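Local atomic coordinates of N-acetylglucosaminidase (Ostrinia furnacalis, PDB entry 3NSM), a protein that cuts N-acetylglucosamine units one at a time from the non-reducing ends of beta-linked substrates such as chitooligosaccharides, preferring the shorter ones. Residues 277-282 with 345-350; 373-378 with 403-408; 339-344 with 398-403; 314-319 with 355-360; 193-198 with 500-505. All coordinates share one frame; numbering follows the deposited sequence.

Interaction 1: residues 277-282 with 345-350; sequences DAPAHV and DEVSEA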
# COMPACT_ATOMS: atom_id res chain seq x y z
N ASP A 277 8.08 15.56 20.82
CA ASP A 277 8.64 16.63 20.00
C ASP A 277 8.31 18.01 20.58
O ASP A 277 7.14 18.36 20.77
CB ASP A 277 8.10 16.49 18.58
CG ASP A 277 8.99 17.13 17.55
OD1 ASP A 277 8.71 16.94 16.35
OD2 ASP A 277 9.97 17.82 17.93
N ALA A 278 9.36 18.79 20.87
CA ALA A 278 9.20 20.15 21.40
C ALA A 278 10.41 21.02 21.03
O ALA A 278 11.49 20.49 20.76
CB ALA A 278 9.04 20.09 22.91
N PRO A 279 10.24 22.37 21.02
CA PRO A 279 9.01 23.13 21.28
C PRO A 279 8.16 23.44 20.04
O PRO A 279 7.09 24.04 20.18
CB PRO A 279 9.54 24.44 21.88
CG PRO A 279 10.85 24.65 21.19
CD PRO A 279 11.39 23.27 20.81
N ALA A 280 8.63 23.07 18.86
CA ALA A 280 7.78 23.11 17.67
C ALA A 280 6.95 21.82 17.63
O ALA A 280 7.03 21.00 18.55
CB ALA A 280 8.60 23.27 16.41
N HIS A 281 6.15 21.64 16.58
CA HIS A 281 5.35 20.41 16.43
C HIS A 281 4.42 20.18 17.62
O HIS A 281 4.28 19.06 18.11
CB HIS A 281 6.27 19.20 16.25
CG HIS A 281 6.91 19.12 14.90
ND1 HIS A 281 7.75 20.11 14.42
CD2 HIS A 281 6.85 18.18 13.93
CE1 HIS A 281 8.17 19.77 13.22
NE2 HIS A 281 7.65 18.60 12.90
N VAL A 282 3.77 21.24 18.08
CA VAL A 282 2.74 21.17 19.11
C VAL A 282 1.54 21.96 18.67
O VAL A 282 1.67 22.88 17.94
CB VAL A 282 3.20 21.57 20.52
CG1 VAL A 282 4.37 20.78 20.93
CG2 VAL A 282 3.48 23.03 20.60
N ASP A 345 12.89 19.46 16.45
CA ASP A 345 12.55 19.85 15.09
C ASP A 345 12.56 21.36 14.95
O ASP A 345 12.24 22.08 15.91
CB ASP A 345 11.18 19.30 14.71
CG ASP A 345 11.27 17.97 14.01
OD1 ASP A 345 10.51 17.05 14.38
OD2 ASP A 345 12.11 17.85 13.09
N GLU A 346 12.91 21.84 13.76
CA GLU A 346 13.19 23.25 13.52
C GLU A 346 12.11 24.18 14.07
O GLU A 346 10.93 24.05 13.74
CB GLU A 346 13.44 23.51 12.03
CG GLU A 346 13.96 24.93 11.70
CD GLU A 346 15.32 25.26 12.33
OE1 GLU A 346 16.07 24.33 12.69
OE2 GLU A 346 15.62 26.46 12.47
N VAL A 347 12.54 25.10 14.92
CA VAL A 347 11.66 26.08 15.52
C VAL A 347 11.48 27.27 14.59
O VAL A 347 12.42 27.69 13.91
CB VAL A 347 12.18 26.54 16.89
CG1 VAL A 347 11.27 27.59 17.51
CG2 VAL A 347 12.28 25.35 17.81
N SER A 348 10.26 27.79 14.54
CA SER A 348 9.95 29.00 13.80
C SER A 348 10.26 30.22 14.64
O SER A 348 9.86 30.33 15.80
CB SER A 348 8.48 29.02 13.37
OG SER A 348 8.19 30.17 12.60
N GLU A 349 11.01 31.13 14.02
CA GLU A 349 11.43 32.39 14.62
C GLU A 349 10.30 33.40 14.52
O GLU A 349 10.04 34.14 15.46
CB GLU A 349 12.69 32.90 13.91
CG GLU A 349 12.59 32.97 12.36
CD GLU A 349 12.17 31.64 11.70
OE1 GLU A 349 12.96 30.66 11.74
OE2 GLU A 349 11.05 31.58 11.12
N ALA A 350 9.63 33.42 13.36
CA ALA A 350 8.50 34.31 13.10
C ALA A 350 7.38 34.05 14.08
O ALA A 350 6.72 34.98 14.55
CB ALA A 350 8.01 34.13 11.67
O HOH W 1 10.66 21.23 17.94

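Interaction 2: residues 373-378 with 403-408; sequences SFLKLW and TSTLTN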
# COMPACT_ATOMS: atom_id res chain seq x y z
N SER A 373 19.25 35.75 19.31
CA SER A 373 18.38 35.81 20.45
C SER A 373 17.41 34.67 20.53
O SER A 373 17.26 34.02 21.54
CB SER A 373 17.58 37.08 20.31
OG SER A 373 17.19 37.19 18.96
N PHE A 374 16.77 34.40 19.41
CA PHE A 374 15.75 33.34 19.40
C PHE A 374 16.37 31.96 19.57
O PHE A 374 15.71 31.04 20.05
CB PHE A 374 14.87 33.42 18.15
CG PHE A 374 13.83 34.51 18.22
CD1 PHE A 374 12.72 34.39 19.05
CD2 PHE A 374 13.96 35.67 17.45
CE1 PHE A 374 11.76 35.40 19.12
CE2 PHE A 374 13.01 36.68 17.51
CZ PHE A 374 11.90 36.55 18.35
N LEU A 375 17.64 31.83 19.20
CA LEU A 375 18.39 30.61 19.46
C LEU A 375 18.69 30.50 20.96
O LEU A 375 18.76 29.40 21.51
CB LEU A 375 19.69 30.62 18.66
CG LEU A 375 20.13 29.35 17.92
CD1 LEU A 375 21.35 29.65 17.07
CD2 LEU A 375 20.43 28.20 18.87
N LYS A 376 18.87 31.65 21.61
CA LYS A 376 19.05 31.72 23.06
C LYS A 376 17.80 31.22 23.80
O LYS A 376 17.90 30.51 24.80
CB LYS A 376 19.39 33.15 23.49
CG LYS A 376 20.83 33.39 23.92
CD LYS A 376 21.04 32.97 25.38
CE LYS A 376 22.19 33.72 26.05
NZ LYS A 376 22.14 33.56 27.54
N LEU A 377 16.64 31.61 23.28
CA LEU A 377 15.35 31.19 23.84
C LEU A 377 15.14 29.69 23.71
O LEU A 377 14.74 29.03 24.68
CB LEU A 377 14.21 31.96 23.18
CG LEU A 377 12.80 31.82 23.76
CD1 LEU A 377 12.76 32.13 25.25
CD2 LEU A 377 11.84 32.70 23.00
N TRP A 378 15.43 29.15 22.52
CA TRP A 378 15.31 27.72 22.26
C TRP A 378 16.22 26.93 23.20
O TRP A 378 15.81 25.91 23.76
CB TRP A 378 15.65 27.43 20.78
CG TRP A 378 15.42 26.00 20.31
CD1 TRP A 378 15.09 24.92 21.08
CD2 TRP A 378 15.55 25.51 18.97
NE1 TRP A 378 14.99 23.79 20.30
CE2 TRP A 378 15.27 24.13 19.00
CE3 TRP A 378 15.87 26.11 17.75
CZ2 TRP A 378 15.30 23.33 17.85
CZ3 TRP A 378 15.90 25.32 16.60
CH2 TRP A 378 15.61 23.95 16.67
N THR A 403 19.05 17.09 13.72
CA THR A 403 19.86 18.16 13.14
C THR A 403 18.96 19.35 12.85
O THR A 403 17.92 19.20 12.22
CB THR A 403 20.54 17.74 11.81
OG1 THR A 403 19.58 17.08 10.97
CG2 THR A 403 21.72 16.81 12.08
N SER A 404 19.38 20.52 13.31
CA SER A 404 18.59 21.74 13.19
C SER A 404 19.52 22.93 13.36
O SER A 404 20.73 22.77 13.53
CB SER A 404 17.51 21.79 14.27
OG SER A 404 18.09 21.83 15.57
N THR A 405 18.94 24.13 13.33
CA THR A 405 19.66 25.37 13.62
C THR A 405 20.33 25.28 14.99
O THR A 405 21.48 25.68 15.14
CB THR A 405 18.71 26.59 13.55
OG1 THR A 405 18.29 26.76 12.19
CG2 THR A 405 19.40 27.86 14.01
N LEU A 406 19.62 24.71 15.97
CA LEU A 406 20.17 24.52 17.31
C LEU A 406 21.39 23.60 17.34
O LEU A 406 22.32 23.83 18.11
CB LEU A 406 19.09 24.00 18.27
CG LEU A 406 19.45 23.75 19.74
CD1 LEU A 406 19.72 25.05 20.48
CD2 LEU A 406 18.37 22.94 20.45
N THR A 407 21.39 22.57 16.51
CA THR A 407 22.41 21.53 16.58
C THR A 407 23.48 21.66 15.49
O THR A 407 24.26 20.74 15.27
CB THR A 407 21.80 20.12 16.52
OG1 THR A 407 20.95 20.03 15.37
CG2 THR A 407 20.99 19.84 17.78
N ASN A 408 23.49 22.81 14.81
CA ASN A 408 24.57 23.20 13.90
C ASN A 408 25.90 23.05 14.64
O ASN A 408 26.11 23.68 15.68
CB ASN A 408 24.37 24.64 13.43
CG ASN A 408 25.41 25.09 12.40
OD1 ASN A 408 26.53 24.57 12.36
ND2 ASN A 408 25.03 26.06 11.57

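Interaction 3: residues 339-344 with 398-403; sequences IFHMGG and PLILWT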
# COMPACT_ATOMS: atom_id res chain seq x y z
N ILE A 339 16.69 5.39 26.32
CA ILE A 339 16.92 6.67 25.63
C ILE A 339 15.60 7.45 25.50
O ILE A 339 14.54 6.86 25.39
CB ILE A 339 17.52 6.43 24.21
CG1 ILE A 339 18.85 5.66 24.30
CG2 ILE A 339 17.71 7.74 23.46
CD1 ILE A 339 19.12 4.80 23.09
N PHE A 340 15.68 8.77 25.53
CA PHE A 340 14.50 9.60 25.31
C PHE A 340 14.75 10.54 24.14
O PHE A 340 15.83 11.13 24.02
CB PHE A 340 14.12 10.37 26.58
CG PHE A 340 12.79 11.09 26.50
CD1 PHE A 340 12.69 12.43 26.88
CD2 PHE A 340 11.64 10.43 26.07
CE1 PHE A 340 11.47 13.10 26.82
CE2 PHE A 340 10.41 11.10 26.00
CZ PHE A 340 10.33 12.44 26.37
N HIS A 341 13.75 10.65 23.27
CA HIS A 341 13.85 11.51 22.11
C HIS A 341 13.03 12.77 22.40
O HIS A 341 11.87 12.68 22.80
CB HIS A 341 13.35 10.77 20.86
CG HIS A 341 13.79 11.39 19.57
ND1 HIS A 341 13.59 12.72 19.28
CD2 HIS A 341 14.37 10.85 18.48
CE1 HIS A 341 14.07 12.98 18.08
NE2 HIS A 341 14.54 11.86 17.57
N MET A 342 13.65 13.93 22.22
CA MET A 342 13.03 15.20 22.59
C MET A 342 12.78 16.08 21.39
O MET A 342 12.48 17.27 21.51
CB MET A 342 13.86 15.92 23.67
CG MET A 342 13.92 15.15 24.99
SD MET A 342 14.64 16.07 26.37
CE MET A 342 13.32 17.23 26.75
N GLY A 343 12.86 15.48 20.21
CA GLY A 343 12.51 16.14 18.97
C GLY A 343 13.55 17.13 18.54
O GLY A 343 14.56 16.76 17.92
N GLY A 344 13.32 18.40 18.87
CA GLY A 344 14.23 19.46 18.46
C GLY A 344 14.05 19.80 16.99
O GLY A 344 14.96 20.34 16.36
N PRO A 398 20.57 9.12 27.88
CA PRO A 398 20.89 9.86 26.66
C PRO A 398 19.64 10.46 26.03
O PRO A 398 18.57 9.84 26.07
CB PRO A 398 21.48 8.79 25.74
CG PRO A 398 21.85 7.65 26.63
CD PRO A 398 20.87 7.68 27.75
N LEU A 399 19.77 11.64 25.44
CA LEU A 399 18.65 12.31 24.79
C LEU A 399 18.95 12.53 23.32
O LEU A 399 20.08 12.85 22.95
CB LEU A 399 18.35 13.66 25.45
CG LEU A 399 18.12 13.71 26.97
CD1 LEU A 399 18.13 15.16 27.47
CD2 LEU A 399 16.84 12.99 27.38
N ILE A 400 17.92 12.38 22.48
CA ILE A 400 18.06 12.60 21.04
C ILE A 400 17.39 13.90 20.59
O ILE A 400 16.29 14.23 21.04
CB ILE A 400 17.52 11.40 20.22
CG1 ILE A 400 18.10 10.08 20.73
CG2 ILE A 400 17.83 11.58 18.73
CD1 ILE A 400 17.43 8.84 20.16
N LEU A 401 18.09 14.62 19.72
CA LEU A 401 17.51 15.75 18.99
C LEU A 401 17.87 15.63 17.52
O LEU A 401 18.87 15.01 17.18
CB LEU A 401 18.02 17.08 19.54
CG LEU A 401 17.68 17.54 20.96
CD1 LEU A 401 18.40 18.85 21.22
CD2 LEU A 401 16.18 17.70 21.17
N TRP A 402 17.05 16.22 16.65
CA TRP A 402 17.33 16.24 15.22
C TRP A 402 18.40 17.27 14.88
O TRP A 402 18.62 18.20 15.65
CB TRP A 402 16.06 16.58 14.43
CG TRP A 402 15.08 15.45 14.31
CD1 TRP A 402 13.99 15.22 15.10
CD2 TRP A 402 15.10 14.41 13.34
NE1 TRP A 402 13.33 14.10 14.68
CE2 TRP A 402 13.99 13.57 13.60
CE3 TRP A 402 15.96 14.08 12.27
CZ2 TRP A 402 13.71 12.44 12.83
CZ3 TRP A 402 15.67 12.96 11.51
CH2 TRP A 402 14.56 12.15 11.79
N THR A 403 19.05 17.09 13.72
CA THR A 403 19.86 18.16 13.14
C THR A 403 18.96 19.35 12.85
O THR A 403 17.92 19.20 12.22
CB THR A 403 20.54 17.74 11.81
OG1 THR A 403 19.58 17.08 10.97
CG2 THR A 403 21.72 16.81 12.08
O HOH W 2 17.51 20.08 17.36

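Interaction 4: residues 314-319 with 355-360; sequences PTKDEL and SDSIQN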
# COMPACT_ATOMS: atom_id res chain seq x y z
N PRO A 314 7.99 29.18 25.68
CA PRO A 314 8.97 28.79 26.70
C PRO A 314 9.09 29.78 27.86
O PRO A 314 9.79 29.50 28.84
CB PRO A 314 10.28 28.69 25.91
CG PRO A 314 10.07 29.50 24.67
CD PRO A 314 8.61 29.74 24.47
N THR A 315 8.39 30.91 27.76
CA THR A 315 8.43 31.94 28.80
C THR A 315 7.37 31.76 29.89
O THR A 315 7.29 32.56 30.82
CB THR A 315 8.29 33.35 28.20
OG1 THR A 315 6.92 33.58 27.84
CG2 THR A 315 9.17 33.51 26.97
N LYS A 316 6.55 30.72 29.76
CA LYS A 316 5.57 30.37 30.79
C LYS A 316 6.16 29.28 31.66
O LYS A 316 6.53 28.22 31.16
CB LYS A 316 4.26 29.87 30.17
CG LYS A 316 3.66 30.78 29.10
CD LYS A 316 2.77 31.87 29.69
CE LYS A 316 2.04 32.62 28.59
NZ LYS A 316 1.45 33.91 29.06
N ASP A 317 6.26 29.53 32.96
CA ASP A 317 6.88 28.57 33.86
C ASP A 317 5.98 27.36 34.12
O ASP A 317 6.47 26.28 34.47
CB ASP A 317 7.30 29.23 35.17
CG ASP A 317 8.37 28.43 35.92
OD1 ASP A 317 9.49 28.23 35.36
OD2 ASP A 317 8.09 28.01 37.07
N GLU A 318 4.67 27.53 33.92
CA GLU A 318 3.71 26.42 34.03
C GLU A 318 3.98 25.34 32.98
O GLU A 318 3.78 24.16 33.24
CB GLU A 318 2.27 26.92 33.93
CG GLU A 318 1.23 25.89 34.36
CD GLU A 318 -0.21 26.32 34.09
OE1 GLU A 318 -1.13 25.66 34.63
OE2 GLU A 318 -0.43 27.31 33.35
N LEU A 319 4.43 25.77 31.80
CA LEU A 319 4.84 24.86 30.71
C LEU A 319 5.65 23.67 31.22
O LEU A 319 5.38 22.52 30.85
CB LEU A 319 5.66 25.62 29.67
CG LEU A 319 5.75 25.23 28.19
CD1 LEU A 319 7.20 25.15 27.79
CD2 LEU A 319 5.03 23.93 27.82
N SER A 355 4.57 36.92 19.26
CA SER A 355 3.98 36.93 20.60
C SER A 355 4.50 38.07 21.46
O SER A 355 5.72 38.26 21.60
CB SER A 355 4.17 35.59 21.31
OG SER A 355 3.58 35.61 22.60
N ASP A 356 3.57 38.82 22.05
CA ASP A 356 3.88 39.94 22.95
C ASP A 356 4.63 39.47 24.20
O ASP A 356 5.69 40.01 24.52
CB ASP A 356 2.59 40.67 23.35
CG ASP A 356 1.55 39.76 24.01
OD1 ASP A 356 1.11 38.78 23.36
OD2 ASP A 356 1.19 40.02 25.18
N SER A 357 4.09 38.45 24.87
CA SER A 357 4.65 37.92 26.11
C SER A 357 6.10 37.47 25.93
O SER A 357 6.92 37.65 26.83
CB SER A 357 3.80 36.77 26.64
OG SER A 357 3.63 35.75 25.67
N ILE A 358 6.40 36.91 24.76
CA ILE A 358 7.75 36.46 24.42
C ILE A 358 8.68 37.65 24.17
O ILE A 358 9.81 37.66 24.64
CB ILE A 358 7.73 35.49 23.20
CG1 ILE A 358 7.09 34.16 23.59
CG2 ILE A 358 9.14 35.27 22.65
CD1 ILE A 358 6.79 33.23 22.44
N GLN A 359 8.18 38.65 23.43
CA GLN A 359 8.94 39.88 23.16
C GLN A 359 9.21 40.70 24.42
O GLN A 359 10.27 41.32 24.55
CB GLN A 359 8.23 40.73 22.10
CG GLN A 359 8.52 40.29 20.67
CD GLN A 359 7.76 41.11 19.64
OE1 GLN A 359 6.55 41.31 19.75
NE2 GLN A 359 8.48 41.58 18.62
N ASN A 360 8.25 40.70 25.34
CA ASN A 360 8.41 41.34 26.65
C ASN A 360 9.46 40.61 27.50
O ASN A 360 10.25 41.25 28.20
CB ASN A 360 7.08 41.40 27.41
CG ASN A 360 6.08 42.36 26.77
OD1 ASN A 360 6.46 43.31 26.08
ND2 ASN A 360 4.80 42.12 27.01

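Interaction 5: residues 193-198 with 500-505; sequences LLDTAR and ALWSEQ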
# COMPACT_ATOMS: atom_id res chain seq x y z
N LEU A 193 11.15 4.89 12.70
CA LEU A 193 10.38 5.98 13.28
C LEU A 193 8.96 5.89 12.73
O LEU A 193 8.75 5.96 11.51
CB LEU A 193 11.00 7.35 12.91
CG LEU A 193 10.41 8.65 13.48
CD1 LEU A 193 11.42 9.76 13.35
CD2 LEU A 193 9.10 9.09 12.81
N LEU A 194 7.99 5.74 13.63
CA LEU A 194 6.57 5.72 13.26
C LEU A 194 5.85 6.92 13.85
O LEU A 194 5.70 7.03 15.06
CB LEU A 194 5.88 4.44 13.73
CG LEU A 194 4.46 4.23 13.22
CD1 LEU A 194 4.46 3.94 11.71
CD2 LEU A 194 3.77 3.11 13.99
N ASP A 195 5.41 7.80 12.97
CA ASP A 195 4.68 8.99 13.34
C ASP A 195 3.19 8.59 13.50
O ASP A 195 2.54 8.19 12.54
CB ASP A 195 4.93 10.04 12.24
CG ASP A 195 3.96 11.19 12.26
OD1 ASP A 195 3.98 11.95 11.26
OD2 ASP A 195 3.18 11.36 13.23
N THR A 196 2.69 8.63 14.73
CA THR A 196 1.28 8.25 14.99
C THR A 196 0.46 9.46 15.43
O THR A 196 -0.54 9.33 16.17
CB THR A 196 1.14 7.14 16.06
OG1 THR A 196 1.55 7.64 17.35
CG2 THR A 196 1.95 5.90 15.70
N ALA A 197 0.86 10.64 14.96
CA ALA A 197 0.16 11.87 15.30
C ALA A 197 -0.34 12.61 14.07
O ALA A 197 -1.34 13.34 14.14
CB ALA A 197 1.04 12.77 16.14
N ARG A 198 0.35 12.45 12.94
CA ARG A 198 -0.13 13.02 11.69
C ARG A 198 -1.32 12.22 11.19
O ARG A 198 -2.17 12.74 10.47
CB ARG A 198 0.99 13.10 10.65
CG ARG A 198 1.68 14.44 10.60
CD ARG A 198 2.41 14.79 11.91
NE ARG A 198 3.23 15.98 11.72
CZ ARG A 198 4.52 15.97 11.34
NH1 ARG A 198 5.15 14.81 11.15
NH2 ARG A 198 5.17 17.11 11.17
N ALA A 500 12.42 6.49 8.46
CA ALA A 500 11.40 7.40 8.99
C ALA A 500 10.11 7.32 8.19
O ALA A 500 10.08 7.64 7.00
CB ALA A 500 11.92 8.83 9.00
N LEU A 501 9.04 6.88 8.85
CA LEU A 501 7.72 6.95 8.24
C LEU A 501 6.90 8.10 8.84
O LEU A 501 6.19 7.92 9.84
CB LEU A 501 6.98 5.61 8.36
CG LEU A 501 5.54 5.53 7.82
CD1 LEU A 501 5.43 6.03 6.39
CD2 LEU A 501 5.00 4.11 7.95
N TRP A 502 7.03 9.27 8.23
CA TRP A 502 6.16 10.40 8.55
C TRP A 502 4.77 10.12 8.00
O TRP A 502 4.62 9.45 6.97
CB TRP A 502 6.74 11.70 7.98
CG TRP A 502 8.14 11.95 8.47
CD1 TRP A 502 9.29 11.88 7.74
CD2 TRP A 502 8.54 12.30 9.80
NE1 TRP A 502 10.38 12.16 8.52
CE2 TRP A 502 9.95 12.42 9.80
CE3 TRP A 502 7.85 12.51 11.01
CZ2 TRP A 502 10.68 12.75 10.94
CZ3 TRP A 502 8.58 12.84 12.14
CH2 TRP A 502 9.98 12.96 12.10
N SER A 503 3.74 10.61 8.69
CA SER A 503 2.41 10.08 8.45
C SER A 503 1.38 11.08 7.96
O SER A 503 0.17 10.85 8.11
CB SER A 503 1.90 9.33 9.68
OG SER A 503 2.75 8.23 9.95
N GLU A 504 1.81 12.17 7.34
CA GLU A 504 0.81 13.05 6.74
C GLU A 504 0.01 12.32 5.65
O GLU A 504 -1.15 12.65 5.40
CB GLU A 504 1.33 14.43 6.31
CG GLU A 504 2.79 14.59 5.96
CD GLU A 504 3.71 14.55 7.16
OE1 GLU A 504 4.27 13.47 7.40
OE2 GLU A 504 3.89 15.57 7.86
N GLN A 505 0.61 11.27 5.08
CA GLN A 505 -0.01 10.48 4.04
C GLN A 505 0.17 8.98 4.28
O GLN A 505 0.35 8.21 3.34
CB GLN A 505 0.61 10.84 2.68
CG GLN A 505 0.38 12.28 2.26
CD GLN A 505 0.96 12.56 0.91
OE1 GLN A 505 0.25 12.54 -0.08
NE2 GLN A 505 2.27 12.81 0.86

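Interaction 1: residues 277-282 with 345-350
H281 and D345 meet at the catalytic mouth of a family 20 glycosidase barrel, where the chain leaving strand 271-278 passes the chain leaving strand 340-343. D345 lies across one face of the imidazole. Its CB is 3.4 Å from H281 CE1, and its OD1 sits over the rim on the NE2 side, 3.6 Å from H281 NE2. The carboxylate is nearly level with the ring, their planes only 18° apart. The ring of H281 reaches this place because CG is anti to the carbonyl carbon (chi1 -74°). D227 and R198 also touch H281. D277 crosses D345 at about a right angle, with D277 OD1 2.7 Å from D345 OD1 and the two carboxylate planes turned 50° apart. A water ties the backbones together. It accepts from A280 N at 2.9 Å and donates to D345 O at 2.7 Å. Beyond it the A280 methyl packs on the carbonyl oxygen of E346. P279, which follows a cis peptide bond, makes an apolar contact, its CG 3.7 Å from V347 CG2, and W352 and W378 pack on both residues. E346 has its polar end outside this contact; its OE2 bonds to T405 OG1. H281 and E346 probably form a charge relay with D227, and an adjacent Asp-Glu pair after the fourth barrel strand is a hallmark of the family 20 active site.

Interaction 2: residues 373-378 with 403-408
W378 and L406 join helix 373-393 to the loop that follows the fifth strand of the TIM barrel. The helix belongs to the beta-alpha-beta crossover between strands 340-343 and 399-402. The main interaction is CH-pi. L406 CB stands 3.6 Å from the centroid of the six-membered ring of W378, only 2° off its normal. L406 CD2 lies over the five-membered half, 3.5 Å from W378 NE1. This spread follows from L406 CG being anti to the backbone N (chi1 -180°), which runs the branch along the indole. An alanine in place of W378 would be likely to leave L406 without the flat surface it lies on and open a gap between helix and loop. The apolar contacts continue one turn back on the helix. L375 CD2 meets L406 CD1 at 3.6 Å, and L375 CD1 meets T405 CG2 at 4.0 Å. V347 and W352 also pack on W378. Polar atoms take less part across the contact. S404 OG comes within 3.4 Å of W378 CH2 and takes a weak bond from L406 N. T405 OG1 bonds outward to E346, and a type I turn runs from T405 to N408. T407 OG1, within the turn, reaches back to the chain before it, pairing with W402 O and accepting from S404 N at 2.6 Å with an N-H...O angle of 136°.

Interaction 3: residues 339-344 with 398-403
I400 fills the hollow between I339 and H341 where two parallel strands of the barrel lie side by side. With CG1 anti to the carbonyl carbon (chi1 -50°), its two branches part. CG2 presses on a face of the H341 ring, 3.8 Å from the centroid. CD1 is wedged against I339 CG2 at 3.5 Å, a tight fit. The H341 ring cannot turn easily, because ND1 accepts from G343 N in the ring plane at 3.0 Å. On the other side of the sheet the sulfur of M342 settles against both methyls of L399, with M342 SD 3.8 Å from L399 CD1. L399 CD2 also meets the edge of the F340 ring. L401 CD2 occupies the dent beside G344, 3.7 Å from its N. G344, with no side chain and a positive phi, leaves room for this methyl. W402 is set obliquely to H341, their planes 51° apart. Four backbone bonds hold the strands in place, from F340 N to P398 O up to W402 N to G343 O. A water links the G344 and W402 carbonyls. Inside the barrel H341 stacks on H222. Strands 271-278 and 421-425 flank the pair, and A385 and Q386 of helix 373-393 cover M342 and L399.

Interaction 4: residues 314-319 with 355-360
T315 and I358 connect two peripheral parts of the TIM barrel: the lead-in to helix 318-333, which precedes the fourth strand, and the short helix 356-364, which comes after that strand. The first shell is a small apolar touch. T315 CG2 sits 4.0 Å from I358 CG1, and the two side chains cross at about a right angle. With OG1 between the backbone N and the carbonyl carbon (chi1 76°), CG2 lies anti to the carbonyl carbon and is the branch that meets I358. P314 CD adds a looser contact, 4.4 Å from I358 CD1. K316 reaches S357 loosely, its NZ 4.4 Å from S357 CB. The second shell places these groups. N313 binds both sides, its OD1 to T315 OG1 and its ND2 to S357 OG. L377 of helix 373-393 packs on both P314 and I358, and W352 does the same, so the touch is backed by the neighbouring helices. This is plain packing away from the active site. S355 stands at the N-cap position; its O takes the first helical bond from Q359 N at 3.1 Å, and its OG accepts from S357 OG, also at 3.1 Å.

Interaction 5: residues 193-198 with 500-505
D195 faces S503 and W502 where the first and last barrel strands come together. With CG anti to the backbone N (chi1 164°), its carboxylate meets four N-H groups. S503 N, at 2.9 Å, and R198 NH1, at 3.1 Å, reach OD1 from opposite faces. The bond from A197 N to OD2 makes an Asx turn; R198 N joins from the same face, an Asx motif. Were D195 an alanine, S503 N would probably lose its acceptor and the R198 guanidinium one of its anchors. That guanidinium stands steeply to the W502 ring, planes 75° apart, with W502 CE3 at its edge. E504 lies alongside, its OE2 over the middle of the guanidinium, 3.6 Å from R198 NH1 in a long, charge-only salt bridge. L193 CD2 covers a face of W502, 4.0 Å from the six-membered ring centroid. S503 OG donates to D195 O at 2.6 Å, on a lone pair. The strands pair in parallel through L501 N to L193 O and D195 N to L501 O. R198 touches H281 of the proposed charge relay, and E504 lies close to E306, essential for substrate binding. Strand 189-195 beside strand 494-501 is the closure typical of a TIM barrel.

In the fold
All five contacts lie in the catalytic domain built on an eight-stranded parallel barrel. Interaction 5 closes it, and interaction 3 pairs its fourth and fifth strands, with centres about 17 Å apart. The two meet inside, where W402 CZ2 is 3.6 Å from W502 CZ2. Interaction 1 holds H281 and E346 of the proposed charge relay. It touches interaction 5 through H281 NE2 and R198 NH2, 3.4 Å apart, and interaction 2 through E346 OE2 and T405 OG1, 2.7 Å apart. Interactions 2 and 3 share T403. Interaction 4 is the outlier, about 30 Å from interaction 5 between centres; it joins the group through L377, whose CG is 3.7 Å from P314 CG.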